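Local structure of hypothetical protein PSPTO5229 (Pseudomonas syringae pv. tomato str. DC3000, 2EVE) at residues F13-Q19 against I99-I104; R35-M41 against N92-L97. The protein is of unknown function but carries an EVE domain, related to ASCH and PUA domains, and so may recognise a modified nucleic acid. The contacts are given in a common frame with arbitrary orientation. Numbering follows the deposited sequence.

Contact 1 (F13-Q19 against I99-I104); sequences FSISDLQ and IGFVDI
In this PUA-related EVE domain, helix 15-21 packs crosswise on strand 95-110 through apolar side chains, its N-terminus fixed by a capping box. Ser14, at the N-cap with phi/psi -110/171 and chi1 p, accepts from Asp17 N at its OG (3.2 Å), while Ser14 N donates to Asp17 OD2 (2.9 Å). Helix 15-19 and strand 99-104 run at 106° to each other, axes 8.0 Å apart; the CA atoms of Ile15 and Ile104 lie 6.5 Å apart, those of Gln19 and Phe101 5.4 Å. Ile15 and Leu18, three residues apart on one helix face, both point toward the strand, where branched aliphatic chains fill the space: Leu18 CD2 lies 3.5 Å from Ile99 CD1, and Ile15 CG2 3.8 Å from Ile104 CD1. A classic beta bulge, Val102 and Asp103 opposite Ile62, lets Phe101 and Ile104 both face the helix although three positions apart. The Asp103 carboxylate forms a salt bridge with Arg149. Phe101, chi1 t, meets Ile15 CD1 at its ring edge, 4.0 Å from CE2. The all-methylene start of Gln19 (chi1 and chi2 t) suits the aromatic face: Gln19 CB sits 3.8 Å from the Phe101 ring centroid, a CH-pi contact.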
loop_
_atom_site.group_PDB
_atom_site.type_symbol
_atom_site.label_atom_id
_atom_site.label_comp_id
_atom_site.label_asym_id
_atom_site.label_seq_id
_atom_site.Cartn_x
_atom_site.Cartn_y
_atom_site.Cartn_z
ATOM N N PHE A 13 -2.182 -6.007 -9.364
ATOM C CA PHE A 13 -1.108 -5.025 -9.483
ATOM C C PHE A 13 0.024 -5.476 -8.571
ATOM O O PHE A 13 -0.122 -5.505 -7.350
ATOM C CB PHE A 13 -1.614 -3.634 -9.088
ATOM C CG PHE A 13 -0.606 -2.537 -9.293
ATOM C CD1 PHE A 13 -0.027 -2.322 -10.541
ATOM C CD2 PHE A 13 -0.245 -1.709 -8.234
ATOM C CE1 PHE A 13 0.899 -1.294 -10.733
ATOM C CE2 PHE A 13 0.676 -0.680 -8.414
ATOM C CZ PHE A 13 1.250 -0.472 -9.665
ATOM N N SER A 14 1.147 -5.844 -9.179
ATOM C CA SER A 14 2.306 -6.339 -8.446
ATOM C C SER A 14 3.469 -5.359 -8.456
ATOM O O SER A 14 3.455 -4.365 -9.182
ATOM C CB SER A 14 2.786 -7.647 -9.072
ATOM O OG SER A 14 3.379 -7.387 -10.334
ATOM N N ILE A 15 4.488 -5.655 -7.657
ATOM C CA ILE A 15 5.660 -4.796 -7.610
ATOM C C ILE A 15 6.351 -4.845 -8.977
ATOM O O ILE A 15 7.008 -3.884 -9.377
ATOM C CB ILE A 15 6.645 -5.234 -6.493
ATOM C CG1 ILE A 15 7.845 -4.287 -6.447
ATOM C CG2 ILE A 15 7.089 -6.669 -6.714
ATOM C CD1 ILE A 15 7.504 -2.871 -6.022
ATOM N N SER A 16 6.193 -5.960 -9.691
ATOM C CA SER A 16 6.791 -6.090 -11.020
ATOM C C SER A 16 6.103 -5.131 -11.988
ATOM O O SER A 16 6.749 -4.553 -12.865
ATOM C CB SER A 16 6.666 -7.526 -11.546
ATOM O OG SER A 16 7.540 -8.402 -10.855
ATOM N N ASP A 17 4.791 -4.970 -11.833
ATOM C CA ASP A 17 4.045 -4.056 -12.692
ATOM C C ASP A 17 4.517 -2.634 -12.430
ATOM O O ASP A 17 4.665 -1.844 -13.361
ATOM C CB ASP A 17 2.537 -4.133 -12.424
ATOM C CG ASP A 17 1.928 -5.461 -12.842
ATOM O OD1 ASP A 17 2.270 -5.964 -13.935
ATOM O OD2 ASP A 17 1.091 -5.988 -12.083
ATOM N N LEU A 18 4.748 -2.304 -11.160
ATOM C CA LEU A 18 5.201 -0.960 -10.805
ATOM C C LEU A 18 6.596 -0.716 -11.366
ATOM O O LEU A 18 6.899 0.376 -11.837
ATOM C CB LEU A 18 5.208 -0.769 -9.282
ATOM C CG LEU A 18 5.714 0.592 -8.774
ATOM C CD1 LEU A 18 4.873 1.717 -9.371
ATOM C CD2 LEU A 18 5.649 0.636 -7.248
ATOM N N GLN A 19 7.445 -1.737 -11.312
ATOM C CA GLN A 19 8.795 -1.616 -11.840
ATOM C C GLN A 19 8.715 -1.312 -13.335
ATOM O O GLN A 19 9.461 -0.476 -13.852
ATOM C CB GLN A 19 9.565 -2.915 -11.605
ATOM C CG GLN A 19 10.983 -2.918 -12.146
ATOM C CD GLN A 19 11.691 -4.227 -11.855
ATOM O OE1 GLN A 19 11.134 -5.303 -12.072
ATOM N NE2 GLN A 19 12.926 -4.142 -11.375
ATOM N N ILE A 99 2.089 6.772 -7.417
ATOM C CA ILE A 99 3.282 6.210 -6.802
ATOM C C ILE A 99 4.351 5.901 -7.843
ATOM O O ILE A 99 4.069 5.811 -9.038
ATOM C CB ILE A 99 2.971 4.903 -6.053
ATOM C CG1 ILE A 99 2.459 3.848 -7.038
ATOM C CG2 ILE A 99 1.937 5.162 -4.963
ATOM C CD1 ILE A 99 2.682 2.430 -6.579
ATOM N N GLY A 100 5.582 5.737 -7.371
ATOM C CA GLY A 100 6.683 5.426 -8.262
ATOM C C GLY A 100 7.503 4.254 -7.757
ATOM O O GLY A 100 7.496 3.945 -6.564
ATOM N N PHE A 101 8.217 3.598 -8.665
ATOM C CA PHE A 101 9.034 2.449 -8.294
ATOM C C PHE A 101 10.317 2.841 -7.575
ATOM O O PHE A 101 10.960 3.835 -7.917
ATOM C CB PHE A 101 9.390 1.627 -9.540
ATOM C CG PHE A 101 10.260 0.433 -9.254
ATOM C CD1 PHE A 101 11.624 0.461 -9.530
ATOM C CD2 PHE A 101 9.711 -0.722 -8.706
ATOM C CE1 PHE A 101 12.434 -0.648 -9.264
ATOM C CE2 PHE A 101 10.507 -1.836 -8.437
ATOM C CZ PHE A 101 11.872 -1.798 -8.717
ATOM N N VAL A 102 10.669 2.066 -6.555
ATOM C CA VAL A 102 11.900 2.301 -5.817
ATOM C C VAL A 102 12.758 1.038 -5.836
ATOM O O VAL A 102 13.913 1.080 -6.252
ATOM C CB VAL A 102 11.631 2.733 -4.350
ATOM C CG1 VAL A 102 12.950 2.815 -3.585
ATOM C CG2 VAL A 102 10.943 4.093 -4.324
ATOM N N ASP A 103 12.200 -0.092 -5.408
ATOM C CA ASP A 103 12.978 -1.326 -5.400
ATOM C C ASP A 103 12.109 -2.575 -5.365
ATOM O O ASP A 103 10.955 -2.540 -4.935
ATOM C CB ASP A 103 13.943 -1.310 -4.202
ATOM C CG ASP A 103 15.029 -2.372 -4.299
ATOM O OD1 ASP A 103 15.390 -2.770 -5.428
ATOM O OD2 ASP A 103 15.538 -2.797 -3.240
ATOM N N ILE A 104 12.663 -3.680 -5.851
ATOM C CA ILE A 104 11.948 -4.944 -5.852
ATOM C C ILE A 104 12.841 -5.969 -5.161
ATOM O O ILE A 104 14.040 -6.051 -5.436
ATOM C CB ILE A 104 11.601 -5.400 -7.292
ATOM C CG1 ILE A 104 10.868 -6.739 -7.247
ATOM C CG2 ILE A 104 12.861 -5.461 -8.145
ATOM C CD1 ILE A 104 10.353 -7.203 -8.591
#

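Contact 2 (R35-M41 against N92-L97); sequences RNFLRTM and NPWSAL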
loop_
_atom_site.group_PDB
_atom_site.type_symbol
_atom_site.label_atom_id
_atom_site.label_comp_id
_atom_site.label_asym_id
_atom_site.label_seq_id
_atom_site.Cartn_x
_atom_site.Cartn_y
_atom_site.Cartn_z
ATOM N N ARG A 35 -7.972 5.262 3.980
ATOM C CA ARG A 35 -8.073 6.468 3.161
ATOM C C ARG A 35 -7.459 7.645 3.894
ATOM O O ARG A 35 -6.709 8.430 3.314
ATOM C CB ARG A 35 -9.536 6.815 2.855
ATOM C CG ARG A 35 -9.698 8.147 2.106
ATOM C CD ARG A 35 -11.089 8.761 2.273
ATOM N NE ARG A 35 -11.292 9.297 3.619
ATOM C CZ ARG A 35 -12.363 9.997 3.992
ATOM N NH1 ARG A 35 -13.334 10.247 3.121
ATOM N NH2 ARG A 35 -12.462 10.449 5.235
ATOM N N ASN A 36 -7.784 7.774 5.174
ATOM C CA ASN A 36 -7.259 8.893 5.937
ATOM C C ASN A 36 -5.738 8.864 6.010
ATOM O O ASN A 36 -5.097 9.910 5.898
ATOM C CB ASN A 36 -7.904 8.934 7.324
ATOM C CG ASN A 36 -9.364 9.361 7.262
ATOM O OD1 ASN A 36 -9.802 9.965 6.278
ATOM N ND2 ASN A 36 -10.118 9.066 8.317
ATOM N N PHE A 37 -5.152 7.682 6.186
ATOM C CA PHE A 37 -3.696 7.592 6.209
ATOM C C PHE A 37 -3.162 7.978 4.829
ATOM O O PHE A 37 -2.210 8.750 4.709
ATOM C CB PHE A 37 -3.230 6.174 6.553
ATOM C CG PHE A 37 -3.182 5.890 8.027
ATOM C CD1 PHE A 37 -2.482 6.730 8.887
ATOM C CD2 PHE A 37 -3.818 4.772 8.553
ATOM C CE1 PHE A 37 -2.413 6.463 10.256
ATOM C CE2 PHE A 37 -3.757 4.493 9.924
ATOM C CZ PHE A 37 -3.054 5.340 10.773
ATOM N N LEU A 38 -3.787 7.446 3.782
ATOM C CA LEU A 38 -3.360 7.739 2.419
ATOM C C LEU A 38 -3.334 9.244 2.155
ATOM O O LEU A 38 -2.416 9.754 1.517
ATOM C CB LEU A 38 -4.286 7.027 1.423
ATOM C CG LEU A 38 -3.974 7.146 -0.073
ATOM C CD1 LEU A 38 -4.418 5.877 -0.782
ATOM C CD2 LEU A 38 -4.661 8.366 -0.658
ATOM N N ARG A 39 -4.335 9.953 2.666
ATOM C CA ARG A 39 -4.415 11.398 2.477
ATOM C C ARG A 39 -3.299 12.168 3.183
ATOM O O ARG A 39 -3.022 13.311 2.827
ATOM C CB ARG A 39 -5.777 11.910 2.951
ATOM C CG ARG A 39 -6.923 11.548 2.020
ATOM C CD ARG A 39 -8.251 11.993 2.601
ATOM N NE ARG A 39 -9.323 11.922 1.613
ATOM C CZ ARG A 39 -10.576 12.294 1.853
ATOM N NH1 ARG A 39 -10.920 12.757 3.053
ATOM N NH2 ARG A 39 -11.484 12.224 0.886
ATOM N N THR A 40 -2.662 11.562 4.182
ATOM C CA THR A 40 -1.585 12.254 4.883
ATOM C C THR A 40 -0.205 11.955 4.301
ATOM O O THR A 40 0.799 12.525 4.742
ATOM C CB THR A 40 -1.569 11.943 6.407
ATOM O OG1 THR A 40 -1.290 10.553 6.637
ATOM C CG2 THR A 40 -2.910 12.311 7.032
HETATM N N MSE A 41 -0.147 11.069 3.311
HETATM C CA MSE A 41 1.124 10.743 2.672
HETATM C C MSE A 41 1.604 11.966 1.901
HETATM O O MSE A 41 0.800 12.712 1.341
HETATM C CB MSE A 41 0.952 9.551 1.728
HETATM C CG MSE A 41 0.608 8.268 2.455
HETATM SE SE MSE A 41 0.266 6.804 1.252
HETATM C CE MSE A 41 1.982 5.923 1.318
ATOM N N ASN A 92 -16.973 13.034 -3.745
ATOM C CA ASN A 92 -16.281 11.756 -3.839
ATOM C C ASN A 92 -15.606 11.488 -2.495
ATOM O O ASN A 92 -14.685 12.200 -2.103
ATOM C CB ASN A 92 -15.229 11.817 -4.941
ATOM C CG ASN A 92 -14.671 10.455 -5.286
ATOM O OD1 ASN A 92 -14.700 9.531 -4.472
ATOM N ND2 ASN A 92 -14.142 10.326 -6.498
ATOM N N PRO A 93 -16.054 10.451 -1.778
ATOM C CA PRO A 93 -15.469 10.126 -0.471
ATOM C C PRO A 93 -14.108 9.439 -0.516
ATOM O O PRO A 93 -13.471 9.267 0.523
ATOM C CB PRO A 93 -16.526 9.219 0.165
ATOM C CG PRO A 93 -17.799 9.545 -0.600
ATOM C CD PRO A 93 -17.283 9.675 -2.000
ATOM N N TRP A 94 -13.653 9.066 -1.707
ATOM C CA TRP A 94 -12.392 8.346 -1.831
ATOM C C TRP A 94 -11.252 9.085 -2.510
ATOM O O TRP A 94 -11.467 9.955 -3.356
ATOM C CB TRP A 94 -12.651 7.021 -2.543
ATOM C CG TRP A 94 -13.756 6.254 -1.898
ATOM C CD1 TRP A 94 -14.974 5.953 -2.440
ATOM C CD2 TRP A 94 -13.758 5.713 -0.574
ATOM N NE1 TRP A 94 -15.736 5.255 -1.530
ATOM C CE2 TRP A 94 -15.014 5.099 -0.375
ATOM C CE3 TRP A 94 -12.820 5.695 0.469
ATOM C CZ2 TRP A 94 -15.355 4.463 0.823
ATOM C CZ3 TRP A 94 -13.161 5.062 1.664
ATOM C CH2 TRP A 94 -14.421 4.458 1.830
ATOM N N SER A 95 -10.033 8.708 -2.139
ATOM C CA SER A 95 -8.830 9.329 -2.678
ATOM C C SER A 95 -7.826 8.324 -3.215
ATOM O O SER A 95 -7.651 7.239 -2.662
ATOM C CB SER A 95 -8.142 10.164 -1.593
ATOM O OG SER A 95 -9.008 11.158 -1.079
ATOM N N ALA A 96 -7.166 8.706 -4.301
ATOM C CA ALA A 96 -6.137 7.886 -4.915
ATOM C C ALA A 96 -4.897 8.761 -4.918
ATOM O O ALA A 96 -4.948 9.923 -4.516
ATOM C CB ALA A 96 -6.525 7.533 -6.345
ATOM N N LEU A 97 -3.777 8.206 -5.352
ATOM C CA LEU A 97 -2.557 8.987 -5.442
ATOM C C LEU A 97 -1.627 8.298 -6.417
ATOM O O LEU A 97 -1.868 7.160 -6.804
ATOM C CB LEU A 97 -1.908 9.158 -4.061
ATOM C CG LEU A 97 -1.680 7.962 -3.132
ATOM C CD1 LEU A 97 -0.641 7.023 -3.716
ATOM C CD2 LEU A 97 -1.221 8.493 -1.780
HETATM O O HOH W 1 -12.044 12.451 -2.284
HETATM O O HOH W 2 -14.153 13.338 0.619
#
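Two arginines one helical turn apart, Arg35 and Arg39, reach from helix 32-40 to the start of a beta strand and hydrogen-bond to Pro93 O just before the strand and to Ser95 OG in its first residue. The contact is a helix-on-sheet packing of the PUA-related EVE domain: helix 35-40 lies over strand 95-97 at 42°, with axes 8.6 Å apart. Arginine suits both positions, since its long chain spans the gap and its guanidinium donates in several directions. Arg35 NH1 gives a nearly straight hydrogen bond to Pro93 O (2.8 Å), while its NE and NH2 both donate to Asn36 OD1, an acceptor within the same helix; its CD lies 4.0 Å from Trp94 CE3. The indole itself is held from outside these segments, stacked on Tyr32 and hydrogen-bonded to Asp84. Arg39 NE donates to Ser95 OG (2.8 Å), a small hydroxyl that can point toward the helix without crowding it. The approach to the strand is shaped by an Asx turn, in which Asn92 OD1 accepts from Trp94 N (3.0 Å). Further along, the interface becomes apolar. Leu38 and Met41, a selenomethionine here, both point toward the strand and meet Leu97: Leu38 CG is 3.5 Å and Met41 SE 3.8 Å from Leu97 CD2. Met41 also touches Trp4 and Met6 of strand 3-8, so this end lies over the sheet. At the polar end, water 2 accepts from Arg39 NH2 (2.9 Å) and donates to Asn92 O (3.0 Å).

Strand 95-110 takes part in both contacts: segment 92-97 meets helix 32-40, and segment 99-104 meets helix 15-21, with a single residue between the two segments and the contact centres 20 Å apart. In sequence, contact 2 is nested inside the loop closed by contact 1; both helices, from the earlier part of the chain, pack on the same long strand. Their chemistry differs: contact 1 joins its segments through apolar and CH-pi packing, whereas contact 2 adds arginine hydrogen bonds and waters. The bound tris-hydroxymethyl-methyl-ammonium, in a pocket with Lys7, Tyr50, Ser52, Ser53 and Leu111, lies about 13 Å from the Phe13 side chain, which is about 4 Å from a probable crystallisation-buffer molecule, MPO.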